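Local coordinates for putative periplasmic protein (Salmonella enterica, PDB 3OE3) that probably shields the bacterium from host defence by binding and inhibiting C-type lysozyme in the periplasm, as a small beta-barrel inhibitor, at residues Ser8-Asn13 and Leu83-Ala89; Glu39-Arg44 and Glu55-Tyr61; Ser50-Tyr54 and Leu65-Gly69. Residues are numbered along the deposited sequence.

Contact 1: Ser8-Asn13 and Leu83-Ala89; sequences SIYTCN and LSNCSLA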
ATOM      1  N   SER C   8       3.595  -7.771   5.526  1.00 15.03           N
ATOM      2  CA  SER C   8       3.901  -9.194   5.480  1.00 16.17           C
ATOM      3  C   SER C   8       4.665  -9.498   4.218  1.00 14.03           C
ATOM      4  O   SER C   8       4.359  -8.967   3.153  1.00 17.53           O
ATOM      5  CB  SER C   8       2.621 -10.013   5.484  1.00 17.61           C
ATOM      6  OG  SER C   8       2.013 -10.003   6.763  1.00 20.53           O
ATOM      7  N   ILE C   9       5.663 -10.360   4.334  1.00 12.73           N
ATOM      8  CA  ILE C   9       6.414 -10.793   3.170  1.00 15.64           C
ATOM      9  C   ILE C   9       6.195 -12.300   2.977  1.00 14.50           C
ATOM     10  O   ILE C   9       6.318 -13.079   3.928  1.00 16.78           O
ATOM     11  CB  ILE C   9       7.906 -10.444   3.318  1.00 18.74           C
ATOM     12  CG1 ILE C   9       8.068  -8.916   3.417  1.00 22.32           C
ATOM     13  CG2 ILE C   9       8.728 -11.019   2.162  1.00 24.66           C
ATOM     14  CD1 ILE C   9       9.489  -8.439   3.419  1.00 29.22           C
ATOM     15  N   TYR C  10       5.831 -12.702   1.752  1.00 14.07           N
ATOM     16  CA  TYR C  10       5.537 -14.104   1.453  1.00 12.43           C
ATOM     17  C   TYR C  10       6.550 -14.632   0.461  1.00 13.73           C
ATOM     18  O   TYR C  10       6.915 -13.936  -0.487  1.00 15.71           O
ATOM     19  CB  TYR C  10       4.149 -14.242   0.808  1.00 14.15           C
ATOM     20  CG  TYR C  10       2.959 -13.947   1.703  1.00 13.87           C
ATOM     21  CD1 TYR C  10       2.521 -12.632   1.900  1.00 14.14           C
ATOM     22  CD2 TYR C  10       2.246 -14.976   2.311  1.00 14.61           C
ATOM     23  CE1 TYR C  10       1.441 -12.363   2.698  1.00 14.19           C
ATOM     24  CE2 TYR C  10       1.149 -14.695   3.131  1.00 15.79           C
ATOM     25  CZ  TYR C  10       0.762 -13.379   3.316  1.00 13.25           C
ATOM     26  OH  TYR C  10      -0.334 -13.082   4.120  1.00 18.27           O
ATOM     27  N   THR C  11       6.993 -15.869   0.675  1.00 13.59           N
ATOM     28  CA  THR C  11       7.755 -16.592  -0.331  1.00 13.75           C
ATOM     29  C   THR C  11       6.786 -17.420  -1.162  1.00 15.37           C
ATOM     30  O   THR C  11       5.965 -18.161  -0.612  1.00 18.32           O
ATOM     31  CB  THR C  11       8.826 -17.502   0.304  1.00 21.26           C
ATOM     32  OG1 THR C  11       8.307 -18.106   1.497  1.00 23.08           O
ATOM     33  CG2 THR C  11      10.048 -16.678   0.665  1.00 26.63           C
ATOM     34  N   CYS C  12       6.865 -17.264  -2.483  1.00 12.99           N
ATOM     35  CA  CYS C  12       5.960 -17.941  -3.421  1.00 16.56           C
ATOM     36  C   CYS C  12       6.700 -18.836  -4.404  1.00 15.13           C
ATOM     37  O   CYS C  12       7.943 -18.854  -4.444  1.00 15.99           O
ATOM     38  CB  CYS C  12       5.158 -16.914  -4.223  1.00 14.58           C
ATOM     39  SG  CYS C  12       4.343 -15.664  -3.183  1.00 21.58           S
ATOM     40  N   ASN C  13       5.933 -19.594  -5.194  1.00 14.33           N
ATOM     41  CA  ASN C  13       6.536 -20.508  -6.156  1.00 15.23           C
ATOM     42  C   ASN C  13       7.374 -19.743  -7.175  1.00 18.54           C
ATOM     43  O   ASN C  13       7.216 -18.530  -7.338  1.00 16.20           O
ATOM     44  CB  ASN C  13       5.462 -21.319  -6.884  1.00 17.04           C
ATOM     45  CG  ASN C  13       4.829 -22.392  -6.015  1.00 21.82           C
ATOM     46  OD1 ASN C  13       5.374 -22.793  -4.981  1.00 20.93           O
ATOM     47  ND2 ASN C  13       3.679 -22.892  -6.456  1.00 22.77           N
ATOM     48  N   LEU C  83       0.524 -15.205  -8.372  1.00 16.07           N
ATOM     49  CA  LEU C  83       1.548 -15.700  -7.460  1.00 16.83           C
ATOM     50  C   LEU C  83       0.929 -16.847  -6.676  1.00 15.26           C
ATOM     51  O   LEU C  83      -0.177 -16.703  -6.154  1.00 16.76           O
ATOM     52  CB  LEU C  83       2.044 -14.587  -6.535  1.00 14.40           C
ATOM     53  CG  LEU C  83       2.863 -13.484  -7.191  1.00 16.23           C
ATOM     54  CD1 LEU C  83       3.039 -12.325  -6.221  1.00 23.01           C
ATOM     55  CD2 LEU C  83       4.224 -14.020  -7.647  1.00 17.94           C
ATOM     56  N   SER C  84       1.623 -17.988  -6.607  1.00 15.96           N
ATOM     57  CA  SER C  84       1.008 -19.224  -6.118  1.00 17.35           C
ATOM     58  C   SER C  84       1.779 -19.830  -4.960  1.00 16.56           C
ATOM     59  O   SER C  84       2.995 -19.634  -4.840  1.00 16.29           O
ATOM     60  CB  SER C  84       0.916 -20.271  -7.236  1.00 23.26           C
ATOM     61  OG  SER C  84       0.145 -19.825  -8.342  1.00 25.71           O
ATOM     62  N   ASN C  85       1.063 -20.550  -4.103  1.00 17.80           N
ATOM     63  CA  ASN C  85       1.668 -21.259  -2.987  1.00 15.71           C
ATOM     64  C   ASN C  85       2.529 -20.323  -2.154  1.00 18.18           C
ATOM     65  O   ASN C  85       3.670 -20.618  -1.829  1.00 18.14           O
ATOM     66  CB  ASN C  85       2.481 -22.454  -3.500  1.00 18.40           C
ATOM     67  CG  ASN C  85       3.002 -23.342  -2.380  1.00 21.26           C
ATOM     68  OD1 ASN C  85       2.361 -23.513  -1.341  1.00 24.61           O
ATOM     69  ND2 ASN C  85       4.170 -23.922  -2.598  1.00 17.82           N
ATOM     70  N   CYS C  86       1.964 -19.178  -1.795  1.00 15.98           N
ATOM     71  CA  CYS C  86       2.690 -18.210  -0.982  1.00 16.29           C
ATOM     72  C   CYS C  86       2.585 -18.547   0.496  1.00 17.39           C
ATOM     73  O   CYS C  86       1.523 -18.939   0.978  1.00 18.90           O
ATOM     74  CB  CYS C  86       2.140 -16.798  -1.225  1.00 15.36           C
ATOM     75  SG  CYS C  86       2.323 -16.250  -2.960  1.00 22.68           S
ATOM     76  N   SER C  87       3.689 -18.415   1.220  1.00 15.82           N
ATOM     77  CA  SER C  87       3.641 -18.591   2.673  1.00 17.23           C
ATOM     78  C   SER C  87       4.401 -17.466   3.319  1.00 19.14           C
ATOM     79  O   SER C  87       5.395 -16.993   2.768  1.00 18.53           O
ATOM     80  CB  SER C  87       4.255 -19.928   3.093  1.00 24.67           C
ATOM     81  OG  SER C  87       3.381 -21.000   2.800  1.00 32.06           O
ATOM     82  N   LEU C  88       3.946 -17.032   4.493  1.00 17.78           N
ATOM     83  CA  LEU C  88       4.721 -16.065   5.255  1.00 18.93           C
ATOM     84  C   LEU C  88       6.169 -16.525   5.368  1.00 15.97           C
ATOM     85  O   LEU C  88       6.444 -17.662   5.750  1.00 20.96           O
ATOM     86  CB  LEU C  88       4.139 -15.870   6.650  1.00 21.79           C
ATOM     87  CG  LEU C  88       2.774 -15.195   6.700  1.00 18.65           C
ATOM     88  CD1 LEU C  88       2.243 -15.201   8.133  1.00 24.35           C
ATOM     89  CD2 LEU C  88       2.842 -13.764   6.144  1.00 20.39           C
ATOM     90  N   ALA C  89       7.089 -15.618   5.058  1.00 17.72           N
ATOM     91  CA  ALA C  89       8.502 -15.947   5.039  1.00 18.61           C
ATOM     92  C   ALA C  89       8.968 -16.371   6.424  1.00 17.80           C
ATOM     93  O   ALA C  89       8.589 -15.762   7.427  1.00 23.64           O
ATOM     94  CB  ALA C  89       9.314 -14.747   4.544  1.00 19.82           C
TER
HETATM   95  O   HOH W   1       4.389 -17.883  -7.741  1.00 18.13           O
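S8 and L88 meet at the start of the contact, where S8 CB lies 3.8 Å from L88 CD2. At I9 the backbone pairing begins: A89 N donates to I9 O at 2.9 Å. The I9 side chain packs only loosely, with I9 CG2 4.5 Å from A89 CB. Y10 is buried. It pairs with L88 in antiparallel, non-hydrogen-bonded fashion. L88 CD2 sits over one face of the Y10 ring, 3.8 Å from its centroid, in a CH-pi contact. Y10 CB also packs on C86 CB at 3.8 Å, while the Y10 hydroxyl is hydrogen-bonded with that of Y22 on the neighbouring strand 16-24. T11 and S87 form the hydrogen-bonded pair. T11 N reaches S87 O and S87 N reaches T11 O, each at 2.9 Å. At C12 the link becomes covalent: C12 SG and C86 SG are bonded at 2.1 Å, with chi3 of 109°. N13 N donates to S84 O at 3.0 Å, and N85 ND2 donates to N13 OD1 at 2.9 Å. A sodium ion lies about 3 Å from the N13 side chain. A water bridges N13 O and S84 N, at 2.9 and 3.0 Å. The chain turns corners at L83 and N85, so the ladder does not run on smoothly. The strands 8-12 and 86-88 run at 138° to each other, well short of a flat antiparallel pair. This is the closing seam of an antiparallel beta barrel: the first strand joins the last, and a disulfide locks them together.

Contact 2: Glu39-Arg44 and Glu55-Tyr61; sequences EMIPMR and EAIDKNY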
ATOM      1  N   GLU C  39       2.367  -0.880  -9.872  1.00 17.20           N
ATOM      2  CA  GLU C  39       1.267  -0.098  -9.325  1.00 21.01           C
ATOM      3  C   GLU C  39       0.844  -0.683  -7.985  1.00 17.70           C
ATOM      4  O   GLU C  39       0.826  -1.897  -7.796  1.00 17.28           O
ATOM      5  CB  GLU C  39       0.045  -0.136 -10.257  1.00 17.63           C
ATOM      6  CG  GLU C  39       0.317   0.302 -11.677  1.00 26.18           C
ATOM      7  CD  GLU C  39      -0.948   0.387 -12.501  1.00 34.16           C
ATOM      8  OE1 GLU C  39      -1.802  -0.519 -12.398  1.00 30.17           O
ATOM      9  OE2 GLU C  39      -1.081   1.367 -13.261  1.00 42.70           O
HETATM   10  N   MSE C  40       0.450   0.184  -7.070  1.00 15.52           N
HETATM   11  CA  MSE C  40      -0.156  -0.265  -5.833  1.00 15.28           C
HETATM   12  C   MSE C  40      -1.673  -0.413  -6.005  1.00 13.79           C
HETATM   13  O   MSE C  40      -2.338   0.467  -6.566  1.00 16.45           O
HETATM   14  CB  MSE C  40       0.167   0.721  -4.721  1.00 15.10           C
HETATM   15  CG  MSE C  40       1.600   0.608  -4.233  1.00 11.80           C
HETATM   16 SE   MSE C  40       1.950   1.767  -2.685  1.00 19.70          SE
HETATM   17  CE  MSE C  40       1.728   3.475  -3.582  1.00 14.11           C
ATOM     18  N   ILE C  41      -2.188  -1.552  -5.540  1.00 14.19           N
ATOM     19  CA  ILE C  41      -3.593  -1.901  -5.685  1.00 12.68           C
ATOM     20  C   ILE C  41      -4.252  -2.059  -4.311  1.00 11.00           C
ATOM     21  O   ILE C  41      -3.999  -3.023  -3.587  1.00 13.69           O
ATOM     22  CB  ILE C  41      -3.755  -3.211  -6.500  1.00 17.24           C
ATOM     23  CG1 ILE C  41      -2.990  -3.111  -7.825  1.00 20.46           C
ATOM     24  CG2 ILE C  41      -5.238  -3.516  -6.741  1.00 15.67           C
ATOM     25  CD1 ILE C  41      -3.566  -2.118  -8.777  1.00 29.32           C
ATOM     26  N   PRO C  42      -5.066  -1.069  -3.923  1.00 13.34           N
ATOM     27  CA  PRO C  42      -5.793  -1.199  -2.652  1.00 16.69           C
ATOM     28  C   PRO C  42      -6.920  -2.215  -2.778  1.00 13.95           C
ATOM     29  O   PRO C  42      -7.592  -2.259  -3.810  1.00 13.44           O
ATOM     30  CB  PRO C  42      -6.379   0.198  -2.423  1.00 18.07           C
ATOM     31  CG  PRO C  42      -5.882   1.071  -3.506  1.00 18.83           C
ATOM     32  CD  PRO C  42      -5.254   0.242  -4.567  1.00 14.34           C
HETATM   33  N   MSE C  43      -7.098  -3.022  -1.736  1.00 13.24           N
HETATM   34  CA  MSE C  43      -8.084  -4.090  -1.721  1.00 12.26           C
HETATM   35  C   MSE C  43      -8.911  -4.062  -0.447  1.00 13.43           C
HETATM   36  O   MSE C  43      -8.439  -3.609   0.595  1.00 15.63           O
HETATM   37  CB  MSE C  43      -7.384  -5.433  -1.849  1.00 17.23           C
HETATM   38  CG  MSE C  43      -6.311  -5.422  -2.910  1.00 13.86           C
HETATM   39 SE   MSE C  43      -5.404  -7.149  -2.989  1.00 24.67          SE
HETATM   40  CE  MSE C  43      -6.639  -8.079  -4.133  1.00 15.05           C
ATOM     41  N   ARG C  44     -10.136  -4.574  -0.532  1.00 16.83           N
ATOM     42  CA  ARG C  44     -11.044  -4.621   0.613  1.00 15.39           C
ATOM     43  C   ARG C  44     -11.289  -6.085   0.972  1.00 14.31           C
ATOM     44  O   ARG C  44     -11.250  -6.965   0.107  1.00 16.02           O
ATOM     45  CB  ARG C  44     -12.376  -3.935   0.270  1.00 15.69           C
ATOM     46  CG  ARG C  44     -13.146  -4.656  -0.835  1.00 22.39           C
ATOM     47  CD  ARG C  44     -14.515  -4.056  -1.068  1.00 28.31           C
ATOM     48  NE  ARG C  44     -15.325  -4.114   0.143  1.00 36.65           N
ATOM     49  CZ  ARG C  44     -16.093  -5.148   0.485  1.00 39.02           C
ATOM     50  NH1 ARG C  44     -16.169  -6.219  -0.297  1.00 34.78           N
ATOM     51  NH2 ARG C  44     -16.792  -5.103   1.611  1.00 40.66           N
ATOM     52  N   GLU C  55     -10.430  -8.224  -2.391  1.00 16.44           N
ATOM     53  CA  GLU C  55     -10.612  -7.860  -3.793  1.00 16.22           C
ATOM     54  C   GLU C  55     -10.243  -6.404  -4.018  1.00 15.28           C
ATOM     55  O   GLU C  55     -10.390  -5.568  -3.133  1.00 14.61           O
ATOM     56  CB  GLU C  55     -12.055  -8.118  -4.250  1.00 21.65           C
ATOM     57  CG  GLU C  55     -13.078  -7.220  -3.588  1.00 22.57           C
ATOM     58  CD  GLU C  55     -14.480  -7.366  -4.186  1.00 33.64           C
ATOM     59  OE1 GLU C  55     -14.623  -7.989  -5.261  1.00 33.67           O
ATOM     60  OE2 GLU C  55     -15.432  -6.843  -3.576  1.00 41.79           O
ATOM     61  N   ALA C  56      -9.757  -6.098  -5.213  1.00 18.25           N
ATOM     62  CA  ALA C  56      -9.406  -4.721  -5.538  1.00 16.34           C
ATOM     63  C   ALA C  56     -10.632  -3.828  -5.443  1.00 17.30           C
ATOM     64  O   ALA C  56     -11.724  -4.198  -5.884  1.00 20.97           O
ATOM     65  CB  ALA C  56      -8.798  -4.653  -6.945  1.00 18.90           C
ATOM     66  N   ILE C  57     -10.440  -2.658  -4.844  1.00 16.76           N
ATOM     67  CA  ILE C  57     -11.505  -1.671  -4.708  1.00 17.63           C
ATOM     68  C   ILE C  57     -11.846  -1.051  -6.060  1.00 22.15           C
ATOM     69  O   ILE C  57     -13.006  -0.732  -6.327  1.00 29.79           O
ATOM     70  CB  ILE C  57     -11.110  -0.603  -3.686  1.00 21.15           C
ATOM     71  CG1 ILE C  57     -10.966  -1.277  -2.323  1.00 20.26           C
ATOM     72  CG2 ILE C  57     -12.150   0.505  -3.629  1.00 28.68           C
ATOM     73  CD1 ILE C  57     -10.350  -0.431  -1.289  1.00 25.13           C
ATOM     74  N   ASP C  58     -10.837  -0.899  -6.913  1.00 19.13           N
ATOM     75  CA  ASP C  58     -11.036  -0.350  -8.253  1.00 23.08           C
ATOM     76  C   ASP C  58     -11.498  -1.485  -9.158  1.00 23.51           C
ATOM     77  O   ASP C  58     -10.738  -2.395  -9.454  1.00 23.47           O
ATOM     78  CB  ASP C  58      -9.727   0.265  -8.771  1.00 24.46           C
ATOM     79  CG  ASP C  58      -9.878   0.939 -10.129  1.00 31.79           C
ATOM     80  OD1 ASP C  58     -10.829   0.621 -10.872  1.00 30.86           O
ATOM     81  OD2 ASP C  58      -9.028   1.794 -10.451  1.00 33.24           O
ATOM     82  N   LYS C  59     -12.754  -1.427  -9.592  1.00 28.94           N
ATOM     83  CA  LYS C  59     -13.346  -2.509 -10.373  1.00 39.96           C
ATOM     84  C   LYS C  59     -12.666  -2.758 -11.723  1.00 33.63           C
ATOM     85  O   LYS C  59     -12.910  -3.781 -12.356  1.00 35.76           O
ATOM     86  CB  LYS C  59     -14.847  -2.269 -10.565  1.00 55.25           C
ATOM     87  CG  LYS C  59     -15.639  -2.251  -9.265  1.00 67.37           C
ATOM     88  CD  LYS C  59     -17.131  -2.075  -9.518  1.00 79.27           C
ATOM     89  CE  LYS C  59     -17.442  -0.719 -10.135  1.00 86.87           C
ATOM     90  NZ  LYS C  59     -17.106   0.404  -9.216  1.00 90.06           N
ATOM     91  N   ASN C  60     -11.824  -1.827 -12.164  1.00 27.15           N
ATOM     92  CA  ASN C  60     -11.016  -2.035 -13.364  1.00 28.48           C
ATOM     93  C   ASN C  60      -9.966  -3.132 -13.167  1.00 28.80           C
ATOM     94  O   ASN C  60      -9.448  -3.689 -14.138  1.00 34.93           O
ATOM     95  CB  ASN C  60     -10.329  -0.735 -13.789  1.00 32.60           C
ATOM     96  CG  ASN C  60     -11.285   0.242 -14.455  1.00 41.96           C
ATOM     97  OD1 ASN C  60     -12.082  -0.136 -15.316  1.00 46.29           O
ATOM     98  ND2 ASN C  60     -11.206   1.507 -14.060  1.00 44.23           N
ATOM     99  N   TYR C  61      -9.640  -3.425 -11.910  1.00 22.26           N
ATOM    100  CA  TYR C  61      -8.692  -4.483 -11.599  1.00 21.92           C
ATOM    101  C   TYR C  61      -9.436  -5.720 -11.137  1.00 23.81           C
ATOM    102  O   TYR C  61     -10.468  -5.623 -10.473  1.00 27.02           O
ATOM    103  CB  TYR C  61      -7.721  -4.033 -10.513  1.00 20.23           C
ATOM    104  CG  TYR C  61      -6.840  -2.881 -10.927  1.00 24.00           C
ATOM    105  CD1 TYR C  61      -5.560  -3.099 -11.418  1.00 23.76           C
ATOM    106  CD2 TYR C  61      -7.294  -1.574 -10.840  1.00 35.30           C
ATOM    107  CE1 TYR C  61      -4.755  -2.045 -11.798  1.00 26.98           C
ATOM    108  CE2 TYR C  61      -6.496  -0.513 -11.223  1.00 35.06           C
ATOM    109  CZ  TYR C  61      -5.228  -0.757 -11.699  1.00 32.18           C
ATOM    110  OH  TYR C  61      -4.433   0.297 -12.079  1.00 37.07           O
TER
HETATM  111  O   HOH W   2      -8.035  -1.067  -6.323  1.00 19.70           O
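This is a short antiparallel ladder within the hairpin of strands 39-45 and 52-56, extended by side chains from the following turn. R44 and E55 are its hydrogen-bonded pair: R44 N to E55 O is 2.8 Å, and E55 N to R44 O is 2.9 Å. Their side chains share a face and form a weak, long salt bridge, R44 NH1 to E55 OE2 at 3.4 Å. M43, a selenomethionine, pairs with A56 without hydrogen bonds. I57 N donates to P42 O at 3.1 Å, just past the end of strand 52-56. A water links P42 O to D58 N, at 2.8 and 2.9 Å. A type I turn, D58 to Y61, with an Asx turn in which D58 OD1 accepts from N60 N at 2.9 Å, returns Y61 to strand 39-45. I41 CD1 makes a CH-pi contact over the face of the Y61 ring, 3.5 Å from its centroid, and Y61 OH donates to E39 OE1 at 2.8 Å. Strand 30-36 flanks 39-44, bonding to I41 and M43. L65 of strand 64-68 packs on M43. I5 of the second subunit packs on P42 and I57, and its E19 and K7 hydrogen-bond the M40 backbone.

Contact 3: Ser50-Tyr54 and Leu65-Gly69; sequences SGANY and LYTKG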
ATOM      1  N   SER C  50     -14.115 -17.930   5.631  1.00 91.72           N
ATOM      2  CA  SER C  50     -12.756 -17.784   6.139  1.00 94.67           C
ATOM      3  C   SER C  50     -11.751 -18.318   5.120  1.00 87.44           C
ATOM      4  O   SER C  50     -12.104 -19.129   4.265  1.00 92.37           O
ATOM      5  CB  SER C  50     -12.610 -18.519   7.474  1.00102.97           C
ATOM      6  OG  SER C  50     -13.455 -17.957   8.463  1.00106.67           O
ATOM      7  N   GLY C  51     -10.502 -17.871   5.213  1.00 73.62           N
ATOM      8  CA  GLY C  51     -10.078 -16.961   6.259  1.00 58.36           C
ATOM      9  C   GLY C  51     -10.235 -15.499   5.896  1.00 41.42           C
ATOM     10  O   GLY C  51     -11.159 -14.827   6.350  1.00 39.46           O
ATOM     11  N   ALA C  52      -9.325 -14.988   5.079  1.00 24.87           N
ATOM     12  CA  ALA C  52      -9.354 -13.570   4.770  1.00 21.89           C
ATOM     13  C   ALA C  52      -9.043 -13.353   3.294  1.00 20.99           C
ATOM     14  O   ALA C  52      -7.909 -13.523   2.852  1.00 22.11           O
ATOM     15  CB  ALA C  52      -8.390 -12.810   5.662  1.00 19.24           C
ATOM     16  N   ASN C  53     -10.074 -12.991   2.542  1.00 15.86           N
ATOM     17  CA  ASN C  53      -9.991 -12.881   1.100  1.00 16.86           C
ATOM     18  C   ASN C  53     -10.305 -11.467   0.674  1.00 14.92           C
ATOM     19  O   ASN C  53     -11.288 -10.868   1.131  1.00 17.84           O
ATOM     20  CB  ASN C  53     -10.970 -13.855   0.455  1.00 16.24           C
ATOM     21  CG  ASN C  53     -10.808 -15.263   0.989  1.00 23.11           C
ATOM     22  OD1 ASN C  53      -9.742 -15.855   0.875  1.00 24.76           O
ATOM     23  ND2 ASN C  53     -11.852 -15.786   1.605  1.00 29.37           N
ATOM     24  N   TYR C  54      -9.463 -10.927  -0.195  1.00 12.30           N
ATOM     25  CA  TYR C  54      -9.537  -9.508  -0.547  1.00 14.75           C
ATOM     26  C   TYR C  54      -9.759  -9.315  -2.037  1.00 16.32           C
ATOM     27  O   TYR C  54      -9.314 -10.123  -2.851  1.00 14.92           O
ATOM     28  CB  TYR C  54      -8.249  -8.776  -0.127  1.00 15.63           C
ATOM     29  CG  TYR C  54      -7.911  -8.855   1.350  1.00 12.38           C
ATOM     30  CD1 TYR C  54      -7.314 -10.000   1.888  1.00 14.25           C
ATOM     31  CD2 TYR C  54      -8.187  -7.787   2.215  1.00 12.71           C
ATOM     32  CE1 TYR C  54      -7.007 -10.084   3.236  1.00 15.18           C
ATOM     33  CE2 TYR C  54      -7.874  -7.872   3.568  1.00 15.15           C
ATOM     34  CZ  TYR C  54      -7.285  -9.017   4.067  1.00 19.02           C
ATOM     35  OH  TYR C  54      -6.965  -9.100   5.405  1.00 18.48           O
ATOM     36  N   LEU C  65      -6.926 -11.657  -3.613  1.00 13.12           N
ATOM     37  CA  LEU C  65      -5.917 -12.234  -2.752  1.00 12.91           C
ATOM     38  C   LEU C  65      -6.644 -13.136  -1.771  1.00 16.01           C
ATOM     39  O   LEU C  65      -7.493 -12.682  -0.983  1.00 18.07           O
ATOM     40  CB  LEU C  65      -5.167 -11.105  -2.011  1.00 11.96           C
ATOM     41  CG  LEU C  65      -4.187 -11.530  -0.915  1.00 12.11           C
ATOM     42  CD1 LEU C  65      -2.993 -12.256  -1.542  1.00 16.17           C
ATOM     43  CD2 LEU C  65      -3.719 -10.312  -0.078  1.00 13.83           C
ATOM     44  N   TYR C  66      -6.353 -14.430  -1.839  1.00 15.55           N
ATOM     45  CA  TYR C  66      -7.004 -15.378  -0.957  1.00 19.18           C
ATOM     46  C   TYR C  66      -6.015 -15.847   0.080  1.00 22.15           C
ATOM     47  O   TYR C  66      -4.953 -16.362  -0.263  1.00 23.66           O
ATOM     48  CB  TYR C  66      -7.527 -16.572  -1.752  1.00 18.00           C
ATOM     49  CG  TYR C  66      -8.571 -16.186  -2.760  1.00 26.13           C
ATOM     50  CD1 TYR C  66      -9.915 -16.214  -2.436  1.00 26.60           C
ATOM     51  CD2 TYR C  66      -8.215 -15.772  -4.035  1.00 30.24           C
ATOM     52  CE1 TYR C  66     -10.876 -15.852  -3.358  1.00 24.91           C
ATOM     53  CE2 TYR C  66      -9.171 -15.410  -4.960  1.00 30.27           C
ATOM     54  CZ  TYR C  66     -10.498 -15.457  -4.616  1.00 23.39           C
ATOM     55  OH  TYR C  66     -11.455 -15.100  -5.539  1.00 31.99           O
ATOM     56  N   THR C  67      -6.357 -15.678   1.351  1.00 18.13           N
ATOM     57  CA  THR C  67      -5.430 -16.057   2.403  1.00 20.23           C
ATOM     58  C   THR C  67      -6.096 -16.945   3.442  1.00 27.31           C
ATOM     59  O   THR C  67      -7.297 -16.836   3.700  1.00 24.00           O
ATOM     60  CB  THR C  67      -4.805 -14.827   3.099  1.00 21.71           C
ATOM     61  OG1 THR C  67      -5.670 -14.358   4.141  1.00 24.69           O
ATOM     62  CG2 THR C  67      -4.547 -13.698   2.092  1.00 22.34           C
ATOM     63  N   LYS C  68      -5.287 -17.823   4.023  1.00 29.59           N
ATOM     64  CA  LYS C  68      -5.730 -18.809   4.990  1.00 28.39           C
ATOM     65  C   LYS C  68      -4.546 -19.090   5.894  1.00 31.52           C
ATOM     66  O   LYS C  68      -3.557 -19.662   5.452  1.00 30.56           O
ATOM     67  CB  LYS C  68      -6.147 -20.089   4.268  1.00 33.08           C
ATOM     68  CG  LYS C  68      -6.675 -21.181   5.180  1.00 40.12           C
ATOM     69  CD  LYS C  68      -8.000 -20.785   5.800  1.00 43.74           C
ATOM     70  CE  LYS C  68      -8.514 -21.875   6.729  1.00 53.02           C
ATOM     71  NZ  LYS C  68      -8.612 -23.186   6.029  1.00 54.47           N
ATOM     72  N   GLY C  69      -4.638 -18.683   7.156  1.00 29.33           N
ATOM     73  CA  GLY C  69      -3.524 -18.846   8.075  1.00 29.77           C
ATOM     74  C   GLY C  69      -2.287 -18.120   7.570  1.00 30.03           C
ATOM     75  O   GLY C  69      -2.301 -16.902   7.352  1.00 30.43           O
TER
HETATM   76  O   HOH W   3      -9.248 -18.098   2.008  1.00 35.11           O
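The shortest direct hydrogen bond between the segments is T67 OG1 to A52 O, 2.7 Å, a hydroxyl donating to a backbone carbonyl. T67 N reaches the same A52 O weakly, at 3.1 Å, and N53 OD1 weakly, at 3.4 Å. The return bond, A52 N to T67 O, is 3.1 Å and almost straight. At the next hydrogen-bonded pair, Y54 with L65, the ladder is regular: Y54 N to L65 O is 2.8 Å and L65 N to Y54 O is 2.9 Å. N53 and Y66 lie between as the non-hydrogen-bonded pair, with N53 OD1 3.3 Å from Y66 CD1. A water donates to N53 OD1 at 2.6 Å and to T67 O at 2.9 Å. Packing is slight: Y54 CD1 and L65 CD2 are 4.1 Å apart. L65 also meets M18, V20 and Y22 of strand 16-24. Backbone bonds thus dominate the hairpin. The face of A52, T67, Y54 and L65 adds packing and the T67 hydroxyl bond, the N53 face polar links.

All three contacts are antiparallel pairings in one closed sheet. Contacts 2 and 3 are local hairpins and share strand 52-56. They touch directly, for M43 CE packs on Y54 O at 3.6 Å. Contact 1 instead brings together the two ends of the chain. It is a surface contact, whereas the other two are partly buried. Its centre is about 20 Å from that of contact 2, on the opposite side of the chain's centre. The chemistry differs too. A disulfide reinforces the seam, a weak salt bridge and a tyrosine-glutamate hydrogen bond add to contact 2, and the T67 hydroxyl bond marks contact 3. Of the three, contact 2 alone meets the second subunit.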